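Local coordinates for prenylcyclase (Actinoplanes teichomyceticus, PDB 6IJ1), which probably acts as a prenylcyclase that closes rings in a prenyl substrate, at residues A[223-236]-A[249-263]. Numbering follows the deposited sequence.
Sequences ARWAAGRIGADGAV and TALALRAVAQGEPGF
Thr249 takes the backbone N-H of Val236 on its hydroxyl, N to OG1 2.9 Å and nearly straight at 172°; the same OG1 also bonds to the carbonyl of Ser245, in the connection between the two helices. OG1 lies anti to the carbonyl carbon, which leaves CG2 against Gly234 O, a buried oxygen with no hydrogen-bond partner. One turn on, Ala252 CB touches both Val236 CG2, at 3.6 Å, and Ile230 CG1. Here helices 223-229 and 249-256 run roughly antiparallel, their axes approaching to 7.9 Å, a closeness consistent with the alanines at the crossing: Ala255 CB meets Ala226 CB at 3.6 Å. Val256 reaches across with CG2, touching Ala226 CB, the Ala227 backbone and Ile230 CD1, while it also packs on Ile268 of helix 265-278. At Gly259 the chain passes close to Ala223 CB, where a side chain would be tight against that methyl and would clash with the Phe263 ring.

Glu260 then turns back to Arg224. The guanidinium grips the carboxylate end-on, NH1 to OE1 at 2.8 Å and NH2 to OE2 at 2.6 Å, each oxygen using its syn lone pair, with the two planes only 7° apart. A glutamine here would probably leave the Arg224 charge without its mate and break the paired grip. Phe263, its CG anti to the backbone N (chi1 179°), lays CE1 over the guanidinium centre and rests CE2 near Ala223 and Ala227.

The chemistry thus changes along this helical hairpin: small apolar side chains meet where the helices cross, while a two-bond salt bridge, covered on one guanidinium face by Phe263, ties the following loop back to helix 216-229.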
ATOM      1  N   ALA A 223      -6.756 -14.038   8.755  1.00 16.24           N
ATOM      2  CA  ALA A 223      -5.520 -14.484   9.436  1.00 14.99           C
ATOM      3  C   ALA A 223      -5.279 -15.955   9.105  1.00 16.07           C
ATOM      4  O   ALA A 223      -4.136 -16.338   8.910  1.00 17.62           O
ATOM      5  CB  ALA A 223      -5.635 -14.263  10.923  1.00 17.04           C
ATOM      6  N   ARG A 224      -6.350 -16.739   9.072  1.00 17.30           N
ATOM      7  CA  ARG A 224      -6.223 -18.154   8.763  1.00 18.23           C
ATOM      8  C   ARG A 224      -5.758 -18.356   7.317  1.00 18.35           C
ATOM      9  O   ARG A 224      -4.890 -19.199   7.048  1.00 19.09           O
ATOM     10  CB  ARG A 224      -7.540 -18.884   9.002  1.00 18.97           C
ATOM     11  CG  ARG A 224      -7.732 -19.174  10.507  1.00 20.79           C
ATOM     12  CD  ARG A 224      -9.171 -19.010  10.999  1.00 20.01           C
ATOM     13  NE  ARG A 224      -9.192 -19.538  12.373  1.00 22.07           N
ATOM     14  CZ  ARG A 224      -8.936 -18.817  13.450  1.00 21.14           C
ATOM     15  NH1 ARG A 224      -8.634 -17.502  13.319  1.00 19.25           N
ATOM     16  NH2 ARG A 224      -8.940 -19.398  14.696  1.00 21.12           N
ATOM     17  N   TRP A 225      -6.307 -17.586   6.370  1.00 15.64           N
ATOM     18  CA  TRP A 225      -5.835 -17.666   4.987  1.00 15.96           C
ATOM     19  C   TRP A 225      -4.341 -17.354   4.925  1.00 17.41           C
ATOM     20  O   TRP A 225      -3.543 -18.084   4.283  1.00 17.16           O
ATOM     21  CB  TRP A 225      -6.634 -16.681   4.125  1.00 15.34           C
ATOM     22  CG  TRP A 225      -6.085 -16.557   2.740  1.00 14.90           C
ATOM     23  CD1 TRP A 225      -6.362 -17.363   1.672  1.00 19.74           C
ATOM     24  CD2 TRP A 225      -5.179 -15.547   2.272  1.00 14.89           C
ATOM     25  NE1 TRP A 225      -5.659 -16.944   0.547  1.00 20.93           N
ATOM     26  CE2 TRP A 225      -4.911 -15.849   0.914  1.00 17.29           C
ATOM     27  CE3 TRP A 225      -4.518 -14.477   2.868  1.00 16.61           C
ATOM     28  CZ2 TRP A 225      -4.028 -15.070   0.127  1.00 16.90           C
ATOM     29  CZ3 TRP A 225      -3.645 -13.670   2.069  1.00 16.30           C
ATOM     30  CH2 TRP A 225      -3.458 -13.961   0.712  1.00 16.07           C
ATOM     31  N   ALA A 226      -3.939 -16.267   5.572  1.00 16.09           N
ATOM     32  CA  ALA A 226      -2.544 -15.817   5.503  1.00 15.18           C
ATOM     33  C   ALA A 226      -1.612 -16.827   6.144  1.00 17.03           C
ATOM     34  O   ALA A 226      -0.497 -17.034   5.643  1.00 17.09           O
ATOM     35  CB  ALA A 226      -2.397 -14.432   6.154  1.00 16.88           C
ATOM     36  N   ALA A 227      -2.017 -17.447   7.276  1.00 16.22           N
ATOM     37  CA  ALA A 227      -1.105 -18.377   7.917  1.00 16.34           C
ATOM     38  C   ALA A 227      -0.811 -19.557   7.011  1.00 18.40           C
ATOM     39  O   ALA A 227       0.315 -20.079   7.014  1.00 18.62           O
ATOM     40  CB  ALA A 227      -1.718 -18.853   9.256  1.00 17.14           C
ATOM     41  N   GLY A 228      -1.783 -19.972   6.196  1.00 16.46           N
ATOM     42  CA  GLY A 228      -1.585 -21.073   5.267  1.00 17.57           C
ATOM     43  C   GLY A 228      -0.674 -20.745   4.104  1.00 22.16           C
ATOM     44  O   GLY A 228      -0.235 -21.677   3.405  1.00 23.79           O
ATOM     45  N   ARG A 229      -0.435 -19.443   3.846  1.00 18.08           N
ATOM     46  CA  ARG A 229       0.443 -18.991   2.751  1.00 16.32           C
ATOM     47  C   ARG A 229       1.905 -19.075   3.133  1.00 18.09           C
ATOM     48  O   ARG A 229       2.772 -19.064   2.245  1.00 18.64           O
ATOM     49  CB  ARG A 229       0.116 -17.527   2.369  1.00 18.34           C
ATOM     50  CG  ARG A 229      -1.347 -17.202   1.932  1.00 21.75           C
ATOM     51  CD  ARG A 229      -1.633 -17.676   0.559  1.00 19.56           C
ATOM     52  NE  ARG A 229      -0.877 -16.854  -0.391  1.00 20.68           N
ATOM     53  CZ  ARG A 229      -0.043 -17.336  -1.345  1.00 42.47           C
ATOM     54  NH1 ARG A 229       0.090 -18.654  -1.559  1.00 44.04           N
ATOM     55  NH2 ARG A 229       0.628 -16.505  -2.150  1.00 40.86           N
ATOM     56  N   ILE A 230       2.191 -19.048   4.426  1.00 16.93           N
ATOM     57  CA  ILE A 230       3.551 -19.019   4.964  1.00 17.18           C
ATOM     58  C   ILE A 230       4.083 -20.450   5.032  1.00 19.55           C
ATOM     59  O   ILE A 230       3.506 -21.328   5.681  1.00 20.37           O
ATOM     60  CB  ILE A 230       3.569 -18.314   6.334  1.00 15.34           C
ATOM     61  CG1 ILE A 230       3.219 -16.822   6.137  1.00 14.73           C
ATOM     62  CG2 ILE A 230       4.870 -18.444   6.973  1.00 16.74           C
ATOM     63  CD1 ILE A 230       2.814 -16.093   7.445  1.00 15.24           C
ATOM     64  N   GLY A 231       5.186 -20.697   4.331  1.00 16.70           N
ATOM     65  CA  GLY A 231       5.746 -22.043   4.275  1.00 16.94           C
ATOM     66  C   GLY A 231       6.578 -22.356   5.500  1.00 17.87           C
ATOM     67  O   GLY A 231       6.799 -21.566   6.413  1.00 17.01           O
ATOM     68  N   ALA A 232       7.082 -23.607   5.512  1.00 21.15           N
ATOM     69  CA  ALA A 232       7.809 -24.077   6.693  1.00 21.82           C
ATOM     70  C   ALA A 232       9.089 -23.288   6.940  1.00 20.56           C
ATOM     71  O   ALA A 232       9.549 -23.236   8.074  1.00 23.35           O
ATOM     72  CB  ALA A 232       8.124 -25.583   6.529  1.00 23.30           C
ATOM     73  N   ASP A 233       9.689 -22.674   5.885  1.00 20.67           N
ATOM     74  CA  ASP A 233      10.839 -21.796   6.063  1.00 20.94           C
ATOM     75  C   ASP A 233      10.456 -20.346   6.337  1.00 19.54           C
ATOM     76  O   ASP A 233      11.347 -19.492   6.565  1.00 20.40           O
ATOM     77  CB  ASP A 233      11.742 -21.836   4.835  1.00 23.29           C
ATOM     78  CG  ASP A 233      11.029 -21.381   3.572  1.00 28.82           C
ATOM     79  OD1 ASP A 233       9.804 -21.106   3.571  1.00 23.90           O
ATOM     80  OD2 ASP A 233      11.722 -21.353   2.506  1.00 31.64           O
ATOM     81  N   GLY A 234       9.144 -20.071   6.501  1.00 15.77           N
ATOM     82  CA  GLY A 234       8.703 -18.725   6.769  1.00 16.49           C
ATOM     83  C   GLY A 234       8.325 -17.926   5.536  1.00 17.77           C
ATOM     84  O   GLY A 234       7.851 -16.798   5.719  1.00 16.94           O
ATOM     85  N   ALA A 235       8.635 -18.398   4.337  1.00 15.37           N
ATOM     86  CA  ALA A 235       8.481 -17.559   3.138  1.00 16.03           C
ATOM     87  C   ALA A 235       7.121 -17.758   2.504  1.00 15.49           C
ATOM     88  O   ALA A 235       6.547 -18.865   2.520  1.00 16.39           O
ATOM     89  CB  ALA A 235       9.537 -17.902   2.068  1.00 17.65           C
ATOM     90  N   VAL A 236       6.585 -16.685   1.893  1.00 14.03           N
ATOM     91  CA  VAL A 236       5.498 -16.805   0.939  1.00 14.63           C
ATOM     92  C   VAL A 236       6.135 -16.790  -0.445  1.00 14.52           C
ATOM     93  O   VAL A 236       6.718 -15.778  -0.823  1.00 15.08           O
ATOM     94  CB  VAL A 236       4.493 -15.649   1.092  1.00 15.21           C
ATOM     95  CG1 VAL A 236       3.428 -15.743   0.023  1.00 15.58           C
ATOM     96  CG2 VAL A 236       3.898 -15.723   2.525  1.00 17.14           C
ATOM     97  N   THR A 249       5.689 -11.970   1.888  1.00 13.17           N
ATOM     98  CA  THR A 249       5.932 -12.589   3.193  1.00 11.90           C
ATOM     99  C   THR A 249       5.608 -11.596   4.314  1.00 13.39           C
ATOM    100  O   THR A 249       4.967 -11.951   5.316  1.00 13.65           O
ATOM    101  CB  THR A 249       7.408 -13.043   3.258  1.00 12.80           C
ATOM    102  OG1 THR A 249       7.594 -13.993   2.237  1.00 13.52           O
ATOM    103  CG2 THR A 249       7.711 -13.753   4.591  1.00 13.69           C
ATOM    104  N   ALA A 250       6.071 -10.353   4.177  1.00 13.13           N
ATOM    105  CA  ALA A 250       5.793  -9.326   5.173  1.00 13.02           C
ATOM    106  C   ALA A 250       4.296  -9.058   5.300  1.00 13.97           C
ATOM    107  O   ALA A 250       3.769  -8.941   6.427  1.00 13.74           O
ATOM    108  CB  ALA A 250       6.515  -8.033   4.772  1.00 14.31           C
ATOM    109  N   LEU A 251       3.606  -9.005   4.170  1.00 13.41           N
ATOM    110  CA  LEU A 251       2.175  -8.744   4.204  1.00 12.60           C
ATOM    111  C   LEU A 251       1.423  -9.924   4.789  1.00 14.39           C
ATOM    112  O   LEU A 251       0.470  -9.710   5.558  1.00 14.25           O
ATOM    113  CB  LEU A 251       1.685  -8.404   2.787  1.00 11.99           C
ATOM    114  CG  LEU A 251       2.254  -7.093   2.301  1.00 12.31           C
ATOM    115  CD1 LEU A 251       2.202  -7.039   0.762  1.00 14.48           C
ATOM    116  CD2 LEU A 251       1.522  -5.877   2.933  1.00 13.37           C
ATOM    117  N   ALA A 252       1.821 -11.162   4.476  1.00 13.83           N
ATOM    118  CA  ALA A 252       1.133 -12.298   5.095  1.00 13.81           C
ATOM    119  C   ALA A 252       1.347 -12.288   6.597  1.00 14.62           C
ATOM    120  O   ALA A 252       0.391 -12.551   7.349  1.00 14.15           O
ATOM    121  CB  ALA A 252       1.652 -13.621   4.487  1.00 14.97           C
ATOM    122  N   LEU A 253       2.583 -12.018   7.070  1.00 13.15           N
ATOM    123  CA  LEU A 253       2.835 -11.898   8.511  1.00 12.73           C
ATOM    124  C   LEU A 253       1.844 -10.921   9.142  1.00 14.73           C
ATOM    125  O   LEU A 253       1.219 -11.214  10.184  1.00 14.32           O
ATOM    126  CB  LEU A 253       4.299 -11.448   8.700  1.00 14.64           C
ATOM    127  CG  LEU A 253       4.869 -11.403  10.107  1.00 15.81           C
ATOM    128  CD1 LEU A 253       6.398 -11.271  10.007  1.00 17.08           C
ATOM    129  CD2 LEU A 253       4.314 -10.200  10.926  1.00 17.58           C
ATOM    130  N   ARG A 254       1.692  -9.755   8.514  1.00 13.72           N
ATOM    131  CA  ARG A 254       0.840  -8.703   9.082  1.00 13.83           C
ATOM    132  C   ARG A 254      -0.616  -9.118   9.105  1.00 13.61           C
ATOM    133  O   ARG A 254      -1.300  -8.802  10.104  1.00 15.88           O
ATOM    134  CB  ARG A 254       1.027  -7.454   8.233  1.00 13.14           C
ATOM    135  CG  ARG A 254       2.317  -6.755   8.557  1.00 13.79           C
ATOM    136  CD  ARG A 254       2.748  -5.728   7.498  1.00 15.71           C
ATOM    137  NE  ARG A 254       1.740  -4.656   7.437  1.00 15.42           N
ATOM    138  CZ  ARG A 254       1.820  -3.657   6.574  1.00 18.60           C
ATOM    139  NH1 ARG A 254       2.851  -3.602   5.715  1.00 18.67           N
ATOM    140  NH2 ARG A 254       0.855  -2.746   6.571  1.00 18.39           N
ATOM    141  N   ALA A 255      -1.076  -9.908   8.129  1.00 13.41           N
ATOM    142  CA  ALA A 255      -2.459 -10.391   8.136  1.00 14.10           C
ATOM    143  C   ALA A 255      -2.655 -11.432   9.249  1.00 16.22           C
ATOM    144  O   ALA A 255      -3.702 -11.439   9.944  1.00 16.82           O
ATOM    145  CB  ALA A 255      -2.830 -10.935   6.757  1.00 15.89           C
ATOM    146  N   VAL A 256      -1.660 -12.294   9.461  1.00 14.90           N
ATOM    147  CA  VAL A 256      -1.797 -13.280  10.541  1.00 15.83           C
ATOM    148  C   VAL A 256      -1.941 -12.568  11.866  1.00 18.29           C
ATOM    149  O   VAL A 256      -2.696 -13.018  12.751  1.00 17.55           O
ATOM    150  CB  VAL A 256      -0.571 -14.203  10.539  1.00 13.47           C
ATOM    151  CG1 VAL A 256      -0.675 -15.156  11.775  1.00 16.48           C
ATOM    152  CG2 VAL A 256      -0.564 -15.056   9.336  1.00 15.39           C
ATOM    153  N   ALA A 257      -1.186 -11.489  12.060  1.00 14.77           N
ATOM    154  CA  ALA A 257      -1.143 -10.773  13.324  1.00 16.96           C
ATOM    155  C   ALA A 257      -2.484 -10.124  13.665  1.00 19.25           C
ATOM    156  O   ALA A 257      -2.643  -9.699  14.829  1.00 21.10           O
ATOM    157  CB  ALA A 257      -0.020  -9.736  13.297  1.00 18.26           C
ATOM    158  N   GLN A 258      -3.465 -10.133  12.750  1.00 15.91           N
ATOM    159  CA  GLN A 258      -4.797  -9.627  13.103  1.00 18.02           C
ATOM    160  C   GLN A 258      -5.791 -10.708  13.465  1.00 20.05           C
ATOM    161  O   GLN A 258      -6.986 -10.414  13.636  1.00 19.03           O
ATOM    162  CB  GLN A 258      -5.345  -8.718  11.991  1.00 17.91           C
ATOM    163  CG  GLN A 258      -4.534  -7.399  11.831  1.00 18.75           C
ATOM    164  CD  GLN A 258      -4.338  -6.491  13.052  1.00 27.67           C
ATOM    165  OE1 GLN A 258      -5.203  -6.384  13.873  1.00 25.75           O
ATOM    166  NE2 GLN A 258      -3.178  -5.844  13.142  1.00 33.38           N
ATOM    167  N   GLY A 259      -5.316 -11.938  13.667  1.00 18.18           N
ATOM    168  CA  GLY A 259      -6.114 -12.950  14.342  1.00 17.13           C
ATOM    169  C   GLY A 259      -6.277 -12.664  15.815  1.00 17.19           C
ATOM    170  O   GLY A 259      -5.796 -11.687  16.388  1.00 20.22           O
ATOM    171  N   GLU A 260      -6.983 -13.616  16.436  1.00 18.20           N
ATOM    172  CA  GLU A 260      -7.237 -13.563  17.865  1.00 18.44           C
ATOM    173  C   GLU A 260      -5.944 -13.742  18.668  1.00 18.35           C
ATOM    174  O   GLU A 260      -4.899 -14.101  18.126  1.00 18.80           O
ATOM    175  CB  GLU A 260      -8.293 -14.621  18.231  1.00 21.35           C
ATOM    176  CG  GLU A 260      -7.752 -16.094  18.155  1.00 19.15           C
ATOM    177  CD  GLU A 260      -8.007 -16.765  16.817  1.00 19.82           C
ATOM    178  OE1 GLU A 260      -8.095 -16.109  15.739  1.00 18.42           O
ATOM    179  OE2 GLU A 260      -8.164 -18.021  16.823  1.00 21.45           O
ATOM    180  N   PRO A 261      -5.945 -13.476  19.962  1.00 18.43           N
ATOM    181  CA  PRO A 261      -4.724 -13.637  20.756  1.00 18.92           C
ATOM    182  C   PRO A 261      -4.096 -15.014  20.599  1.00 20.02           C
ATOM    183  O   PRO A 261      -4.766 -16.056  20.687  1.00 20.95           O
ATOM    184  CB  PRO A 261      -5.204 -13.423  22.203  1.00 22.25           C
ATOM    185  CG  PRO A 261      -6.410 -12.469  21.993  1.00 20.62           C
ATOM    186  CD  PRO A 261      -7.043 -12.823  20.725  1.00 18.38           C
ATOM    187  N   GLY A 262      -2.792 -14.986  20.349  1.00 22.26           N
ATOM    188  CA  GLY A 262      -2.043 -16.218  20.152  1.00 23.14           C
ATOM    189  C   GLY A 262      -2.152 -16.851  18.788  1.00 22.10           C
ATOM    190  O   GLY A 262      -1.347 -17.777  18.477  1.00 19.91           O
ATOM    191  N   PHE A 263      -3.083 -16.428  17.925  1.00 18.72           N
ATOM    192  CA  PHE A 263      -3.204 -17.099  16.631  1.00 14.87           C
ATOM    193  C   PHE A 263      -1.963 -16.862  15.766  1.00 17.57           C
ATOM    194  O   PHE A 263      -1.460 -15.733  15.674  1.00 18.54           O
ATOM    195  CB  PHE A 263      -4.437 -16.614  15.853  1.00 16.96           C
ATOM    196  CG  PHE A 263      -4.545 -17.280  14.557  1.00 14.72           C
ATOM    197  CD1 PHE A 263      -5.150 -18.521  14.455  1.00 16.80           C
ATOM    198  CD2 PHE A 263      -3.904 -16.744  13.431  1.00 17.82           C
ATOM    199  CE1 PHE A 263      -5.179 -19.248  13.310  1.00 17.64           C
ATOM    200  CE2 PHE A 263      -3.931 -17.434  12.233  1.00 19.70           C
ATOM    201  CZ  PHE A 263      -4.538 -18.706  12.138  1.00 19.46           C
TER